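Long-range contact in nucleocapsid (PDB 4AKL), which binds single- and double-stranded RNA, probably takes part in packaging the viral genome, and shows sequence-non-specific DNA endonuclease activity: residues F73-S85 and M388-P400. Numbering follows the deposited sequence.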
ATOM      1  N   PHE A  73       4.431  -8.990  21.122  1.00 38.91           N
ATOM      2  CA  PHE A  73       4.170 -10.441  21.164  1.00 40.45           C
ATOM      3  C   PHE A  73       3.118 -10.915  20.150  1.00 40.64           C
ATOM      4  O   PHE A  73       2.722 -12.068  20.173  1.00 41.83           O
ATOM      5  CB  PHE A  73       3.785 -10.889  22.593  1.00 42.18           C
ATOM      6  CG  PHE A  73       4.879 -10.677  23.633  1.00 42.67           C
ATOM      7  CD1 PHE A  73       6.070 -11.406  23.578  1.00 43.90           C
ATOM      8  CD2 PHE A  73       4.705  -9.771  24.668  1.00 43.75           C
ATOM      9  CE1 PHE A  73       7.099 -11.222  24.532  1.00 44.62           C
ATOM     10  CE2 PHE A  73       5.717  -9.571  25.641  1.00 44.84           C
ATOM     11  CZ  PHE A  73       6.921 -10.302  25.561  1.00 45.53           C
ATOM     12  N   CYS A  74       2.695 -10.051  19.225  1.00 39.88           N
ATOM     13  CA  CYS A  74       1.595 -10.416  18.360  1.00 40.11           C
ATOM     14  C   CYS A  74       1.977 -10.499  16.914  1.00 38.54           C
ATOM     15  O   CYS A  74       1.087 -10.418  16.056  1.00 39.03           O
ATOM     16  CB  CYS A  74       0.432  -9.459  18.594  1.00 40.37           C
ATOM     17  SG  CYS A  74       0.744  -7.903  18.087  1.00 43.36           S
ATOM     18  N   ALA A  75       3.278 -10.678  16.615  1.00 37.00           N
ATOM     19  CA  ALA A  75       3.714 -10.932  15.237  1.00 35.96           C
ATOM     20  C   ALA A  75       3.096 -12.262  14.729  1.00 36.31           C
ATOM     21  O   ALA A  75       3.040 -13.230  15.479  1.00 37.26           O
ATOM     22  CB  ALA A  75       5.239 -10.982  15.117  1.00 35.86           C
ATOM     23  N   PRO A  76       2.589 -12.273  13.477  1.00 35.27           N
ATOM     24  CA  PRO A  76       2.061 -13.466  12.810  1.00 36.26           C
ATOM     25  C   PRO A  76       3.215 -14.290  12.365  1.00 36.07           C
ATOM     26  O   PRO A  76       3.750 -14.104  11.253  1.00 35.37           O
ATOM     27  CB  PRO A  76       1.255 -12.901  11.647  1.00 35.44           C
ATOM     28  CG  PRO A  76       1.868 -11.680  11.348  1.00 34.97           C
ATOM     29  CD  PRO A  76       2.425 -11.098  12.627  1.00 34.09           C
ATOM     30  N   ILE A  77       3.608 -15.203  13.239  1.00 37.28           N
ATOM     31  CA  ILE A  77       4.826 -16.016  13.023  1.00 37.86           C
ATOM     32  C   ILE A  77       4.930 -16.713  11.685  1.00 38.22           C
ATOM     33  O   ILE A  77       5.995 -16.672  11.020  1.00 37.38           O
ATOM     34  CB  ILE A  77       4.997 -17.052  14.100  1.00 39.05           C
ATOM     35  CG1 ILE A  77       5.252 -16.350  15.440  1.00 38.08           C
ATOM     36  CG2 ILE A  77       6.176 -17.937  13.773  1.00 39.86           C
ATOM     37  CD1 ILE A  77       6.553 -15.466  15.476  1.00 34.38           C
ATOM     38  N   TYR A  78       3.839 -17.326  11.277  1.00 39.39           N
ATOM     39  CA  TYR A  78       3.840 -18.153  10.055  1.00 40.44           C
ATOM     40  C   TYR A  78       4.187 -17.304   8.859  1.00 38.78           C
ATOM     41  O   TYR A  78       5.064 -17.648   8.081  1.00 39.02           O
ATOM     42  CB  TYR A  78       2.471 -18.800   9.836  1.00 41.91           C
ATOM     43  CG  TYR A  78       2.414 -19.726   8.650  1.00 43.61           C
ATOM     44  CD1 TYR A  78       2.748 -21.042   8.782  1.00 45.62           C
ATOM     45  CD2 TYR A  78       2.031 -19.265   7.371  1.00 43.69           C
ATOM     46  CE1 TYR A  78       2.701 -21.906   7.717  1.00 47.99           C
ATOM     47  CE2 TYR A  78       1.990 -20.140   6.266  1.00 44.27           C
ATOM     48  CZ  TYR A  78       2.324 -21.446   6.450  1.00 47.31           C
ATOM     49  OH  TYR A  78       2.286 -22.330   5.402  1.00 48.95           O
ATOM     50  N   GLU A  79       3.515 -16.177   8.734  1.00 37.32           N
ATOM     51  CA  GLU A  79       3.678 -15.356   7.541  1.00 36.30           C
ATOM     52  C   GLU A  79       4.987 -14.586   7.580  1.00 35.30           C
ATOM     53  O   GLU A  79       5.634 -14.455   6.532  1.00 34.57           O
ATOM     54  CB  GLU A  79       2.485 -14.434   7.346  1.00 35.73           C
ATOM     55  CG  GLU A  79       1.230 -15.169   6.968  1.00 37.55           C
ATOM     56  CD  GLU A  79       0.484 -15.877   8.137  1.00 40.05           C
ATOM     57  OE1 GLU A  79       0.722 -15.534   9.317  1.00 38.49           O
ATOM     58  OE2 GLU A  79      -0.362 -16.789   7.838  1.00 41.70           O
ATOM     59  N   CYS A  80       5.386 -14.105   8.779  1.00 34.61           N
ATOM     60  CA  CYS A  80       6.685 -13.433   8.949  1.00 34.06           C
ATOM     61  C   CYS A  80       7.805 -14.415   8.610  1.00 34.70           C
ATOM     62  O   CYS A  80       8.761 -14.062   7.905  1.00 34.08           O
ATOM     63  CB  CYS A  80       6.849 -12.905  10.387  1.00 33.48           C
ATOM     64  SG  CYS A  80       5.732 -11.559  10.815  1.00 33.40           S
ATOM     65  N   ALA A  81       7.694 -15.653   9.090  1.00 35.94           N
ATOM     66  CA  ALA A  81       8.716 -16.659   8.756  1.00 36.79           C
ATOM     67  C   ALA A  81       8.727 -16.914   7.246  1.00 37.39           C
ATOM     68  O   ALA A  81       9.795 -17.021   6.632  1.00 37.90           O
ATOM     69  CB  ALA A  81       8.507 -17.911   9.503  1.00 38.55           C
ATOM     70  N   TRP A  82       7.553 -17.022   6.635  1.00 37.58           N
ATOM     71  CA  TRP A  82       7.489 -17.211   5.186  1.00 37.73           C
ATOM     72  C   TRP A  82       8.150 -16.033   4.416  1.00 35.98           C
ATOM     73  O   TRP A  82       8.909 -16.251   3.459  1.00 36.14           O
ATOM     74  CB  TRP A  82       6.031 -17.388   4.759  1.00 38.27           C
ATOM     75  CG  TRP A  82       5.767 -17.443   3.256  1.00 38.36           C
ATOM     76  CD1 TRP A  82       5.155 -16.480   2.511  1.00 36.82           C
ATOM     77  CD2 TRP A  82       6.074 -18.516   2.345  1.00 40.96           C
ATOM     78  NE1 TRP A  82       5.057 -16.865   1.209  1.00 38.17           N
ATOM     79  CE2 TRP A  82       5.610 -18.114   1.062  1.00 40.55           C
ATOM     80  CE3 TRP A  82       6.690 -19.779   2.482  1.00 43.39           C
ATOM     81  CZ2 TRP A  82       5.766 -18.916  -0.086  1.00 41.49           C
ATOM     82  CZ3 TRP A  82       6.835 -20.577   1.356  1.00 43.91           C
ATOM     83  CH2 TRP A  82       6.372 -20.145   0.086  1.00 43.97           C
ATOM     84  N   ALA A  83       7.860 -14.819   4.849  1.00 34.42           N
ATOM     85  CA  ALA A  83       8.390 -13.595   4.230  1.00 33.12           C
ATOM     86  C   ALA A  83       9.926 -13.464   4.383  1.00 33.00           C
ATOM     87  O   ALA A  83      10.533 -12.740   3.653  1.00 33.12           O
ATOM     88  CB  ALA A  83       7.655 -12.340   4.808  1.00 31.02           C
ATOM     89  N   SER A  84      10.511 -14.171   5.341  1.00 33.54           N
ATOM     90  CA  SER A  84      11.918 -14.127   5.641  1.00 33.62           C
ATOM     91  C   SER A  84      12.619 -15.451   5.324  1.00 35.06           C
ATOM     92  O   SER A  84      13.792 -15.610   5.682  1.00 35.74           O
ATOM     93  CB  SER A  84      12.076 -13.857   7.121  1.00 33.46           C
ATOM     94  OG  SER A  84      11.736 -12.522   7.462  1.00 32.96           O
ATOM     95  N   SER A  85      11.898 -16.401   4.706  1.00 35.43           N
ATOM     96  CA  SER A  85      12.427 -17.739   4.397  1.00 37.53           C
ATOM     97  C   SER A  85      13.503 -17.705   3.345  1.00 37.38           C
ATOM     98  O   SER A  85      13.520 -16.801   2.494  1.00 35.76           O
ATOM     99  CB  SER A  85      11.307 -18.681   3.942  1.00 38.75           C
ATOM    100  OG  SER A  85      10.664 -18.211   2.785  1.00 39.83           O
ATOM    101  N   MET A 388       9.700  -2.692   6.912  1.00 24.74           N
ATOM    102  CA  MET A 388      10.742  -3.722   6.842  1.00 24.76           C
ATOM    103  C   MET A 388      10.786  -4.538   8.127  1.00 25.28           C
ATOM    104  O   MET A 388      10.976  -5.753   8.070  1.00 25.41           O
ATOM    105  CB  MET A 388      12.119  -3.085   6.596  1.00 24.64           C
ATOM    106  CG  MET A 388      12.217  -2.279   5.350  1.00 23.60           C
ATOM    107  SD  MET A 388      13.904  -1.630   5.030  1.00 26.17           S
ATOM    108  CE  MET A 388      14.628  -3.130   4.458  1.00 24.54           C
ATOM    109  N   GLY A 389      10.582  -3.886   9.285  1.00 24.61           N
ATOM    110  CA  GLY A 389      10.650  -4.563  10.566  1.00 25.16           C
ATOM    111  C   GLY A 389       9.547  -5.639  10.710  1.00 26.12           C
ATOM    112  O   GLY A 389       9.810  -6.707  11.206  1.00 26.66           O
ATOM    113  N   VAL A 390       8.324  -5.360  10.298  1.00 26.52           N
ATOM    114  CA  VAL A 390       7.305  -6.403  10.391  1.00 28.01           C
ATOM    115  C   VAL A 390       7.592  -7.584   9.435  1.00 28.73           C
ATOM    116  O   VAL A 390       7.299  -8.723   9.754  1.00 29.82           O
ATOM    117  CB  VAL A 390       5.854  -5.858  10.212  1.00 27.91           C
ATOM    118  CG1 VAL A 390       5.599  -5.424   8.775  1.00 29.01           C
ATOM    119  CG2 VAL A 390       4.860  -6.885  10.650  1.00 28.47           C
ATOM    120  N   CYS A 391       8.209  -7.327   8.281  1.00 28.72           N
ATOM    121  CA  CYS A 391       8.532  -8.440   7.375  1.00 29.10           C
ATOM    122  C   CYS A 391       9.700  -9.341   7.781  1.00 29.30           C
ATOM    123  O   CYS A 391       9.658 -10.570   7.606  1.00 29.19           O
ATOM    124  CB  CYS A 391       8.849  -7.868   6.005  1.00 29.35           C
ATOM    125  SG  CYS A 391       7.591  -6.952   5.165  1.00 31.20           S
ATOM    126  N   PHE A 392      10.778  -8.700   8.290  1.00 28.75           N
ATOM    127  CA  PHE A 392      12.088  -9.353   8.502  1.00 28.95           C
ATOM    128  C   PHE A 392      12.618  -9.279   9.929  1.00 29.12           C
ATOM    129  O   PHE A 392      13.661  -9.890  10.222  1.00 30.01           O
ATOM    130  CB  PHE A 392      13.162  -8.704   7.632  1.00 28.07           C
ATOM    131  CG  PHE A 392      12.750  -8.443   6.199  1.00 27.94           C
ATOM    132  CD1 PHE A 392      12.176  -9.429   5.424  1.00 28.39           C
ATOM    133  CD2 PHE A 392      12.989  -7.220   5.619  1.00 27.61           C
ATOM    134  CE1 PHE A 392      11.829  -9.168   4.119  1.00 27.85           C
ATOM    135  CE2 PHE A 392      12.626  -6.965   4.313  1.00 26.49           C
ATOM    136  CZ  PHE A 392      12.063  -7.929   3.586  1.00 27.14           C
ATOM    137  N   GLY A 393      11.924  -8.551  10.803  1.00 28.54           N
ATOM    138  CA  GLY A 393      12.418  -8.283  12.136  1.00 28.91           C
ATOM    139  C   GLY A 393      11.694  -8.777  13.356  1.00 29.34           C
ATOM    140  O   GLY A 393      12.171  -8.534  14.436  1.00 28.98           O
ATOM    141  N   THR A 394      10.561  -9.462  13.203  1.00 30.31           N
ATOM    142  CA  THR A 394       9.869 -10.032  14.363  1.00 30.82           C
ATOM    143  C   THR A 394      10.491 -11.350  14.726  1.00 32.90           C
ATOM    144  O   THR A 394      10.361 -11.820  15.873  1.00 34.05           O
ATOM    145  CB  THR A 394       8.388 -10.227  14.112  1.00 31.45           C
ATOM    146  OG1 THR A 394       8.183 -11.279  13.140  1.00 30.78           O
ATOM    147  CG2 THR A 394       7.722  -8.910  13.648  1.00 26.96           C
ATOM    148  N   ILE A 395      11.152 -11.960  13.753  1.00 33.07           N
ATOM    149  CA  ILE A 395      11.937 -13.187  13.936  1.00 34.47           C
ATOM    150  C   ILE A 395      13.356 -12.942  13.386  1.00 34.06           C
ATOM    151  O   ILE A 395      13.500 -12.655  12.207  1.00 33.05           O
ATOM    152  CB  ILE A 395      11.324 -14.363  13.144  1.00 35.36           C
ATOM    153  CG1 ILE A 395       9.834 -14.638  13.503  1.00 36.07           C
ATOM    154  CG2 ILE A 395      12.100 -15.569  13.383  1.00 36.35           C
ATOM    155  CD1 ILE A 395       9.121 -15.671  12.567  1.00 35.06           C
ATOM    156  N   PRO A 396      14.391 -13.010  14.230  1.00 35.06           N
ATOM    157  CA  PRO A 396      15.766 -12.901  13.713  1.00 35.64           C
ATOM    158  C   PRO A 396      16.161 -14.242  13.088  1.00 37.09           C
ATOM    159  O   PRO A 396      16.218 -15.277  13.785  1.00 37.68           O
ATOM    160  CB  PRO A 396      16.587 -12.601  14.945  1.00 36.31           C
ATOM    161  CG  PRO A 396      15.899 -13.282  16.048  1.00 37.29           C
ATOM    162  CD  PRO A 396      14.393 -13.327  15.669  1.00 36.61           C
ATOM    163  N   VAL A 397      16.410 -14.234  11.791  1.00 36.91           N
ATOM    164  CA  VAL A 397      16.516 -15.512  11.057  1.00 38.68           C
ATOM    165  C   VAL A 397      17.732 -16.345  11.418  1.00 40.96           C
ATOM    166  O   VAL A 397      17.729 -17.554  11.202  1.00 42.90           O
ATOM    167  CB  VAL A 397      16.465 -15.315   9.520  1.00 37.85           C
ATOM    168  CG1 VAL A 397      15.142 -14.671   9.107  1.00 35.72           C
ATOM    169  CG2 VAL A 397      17.653 -14.544   9.050  1.00 37.10           C
ATOM    170  N   ALA A 398      18.755 -15.702  11.974  1.00 41.59           N
ATOM    171  CA  ALA A 398      19.956 -16.395  12.452  1.00 43.54           C
ATOM    172  C   ALA A 398      19.685 -17.270  13.687  1.00 45.68           C
ATOM    173  O   ALA A 398      20.354 -18.274  13.877  1.00 47.07           O
ATOM    174  CB  ALA A 398      21.077 -15.377  12.763  1.00 42.92           C
ATOM    175  N   ASN A 399      18.728 -16.866  14.528  1.00 45.68           N
ATOM    176  CA  ASN A 399      18.328 -17.640  15.738  1.00 47.58           C
ATOM    177  C   ASN A 399      16.821 -17.448  15.990  1.00 46.40           C
ATOM    178  O   ASN A 399      16.449 -16.703  16.877  1.00 45.83           O
ATOM    179  CB  ASN A 399      19.140 -17.189  16.966  1.00 48.44           C
ATOM    180  CG  ASN A 399      20.617 -17.608  16.902  1.00 51.57           C
ATOM    181  OD1 ASN A 399      20.937 -18.795  16.998  1.00 56.42           O
ATOM    182  ND2 ASN A 399      21.527 -16.623  16.755  1.00 53.72           N
ATOM    183  N   PRO A 400      15.953 -18.096  15.191  1.00 46.27           N
ATOM    184  CA  PRO A 400      14.501 -17.854  15.219  1.00 45.58           C
ATOM    185  C   PRO A 400      13.789 -17.934  16.555  1.00 45.78           C
ATOM    186  O   PRO A 400      12.797 -17.229  16.742  1.00 44.64           O
ATOM    187  CB  PRO A 400      13.949 -18.966  14.289  1.00 46.70           C
ATOM    188  CG  PRO A 400      14.994 -19.174  13.355  1.00 47.13           C
ATOM    189  CD  PRO A 400      16.288 -19.053  14.128  1.00 47.44           C
TER
HETATM  190  O   HOH W   1      11.488 -12.401  10.369  1.00 39.59           O
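Cys80 and Cys391 sit where helix 77-83 and the last turn of helix 385-392 meet almost perpendicularly, the short axes passing 8.7 Å apart at a crossing angle of -94°. After Gly393 the chain passes obliquely by the first helix, making contact through Thr394, Ile395 and Val397. CD1 of Ile395 reaches the Ala81 methyl CB at 3.8 Å and CD1 of Ile77 at 3.9 Å, the isoleucine side chains crossing at about a right angle. Ile395 CG1 sits beside the backbone N (chi1 -56°) and chi2 is extended (171°), which carries CD1 across to the helix. Just before the helix, Ala75 CB presses on Thr394 CB at 3.4 Å, tight for two carbons. Cys80 SG lies 3.4 Å from both Thr394 OG1 and Val390 O, the latter in the last turn of the second helix. At the far end Ser84 OG may give a weak hydrogen bond to Cys391 O (2.9 Å) or to Cys80 O, and a water bonded to OG donates to Ile395 O. Ser84 OG and Ala83 O lie at the Phe392 ring edge, near its plane, while Cys391 CB covers one face. This buried, near-orthogonal helix-helix crossing joins distant parts of the largely helical nairovirus nucleocapsid fold.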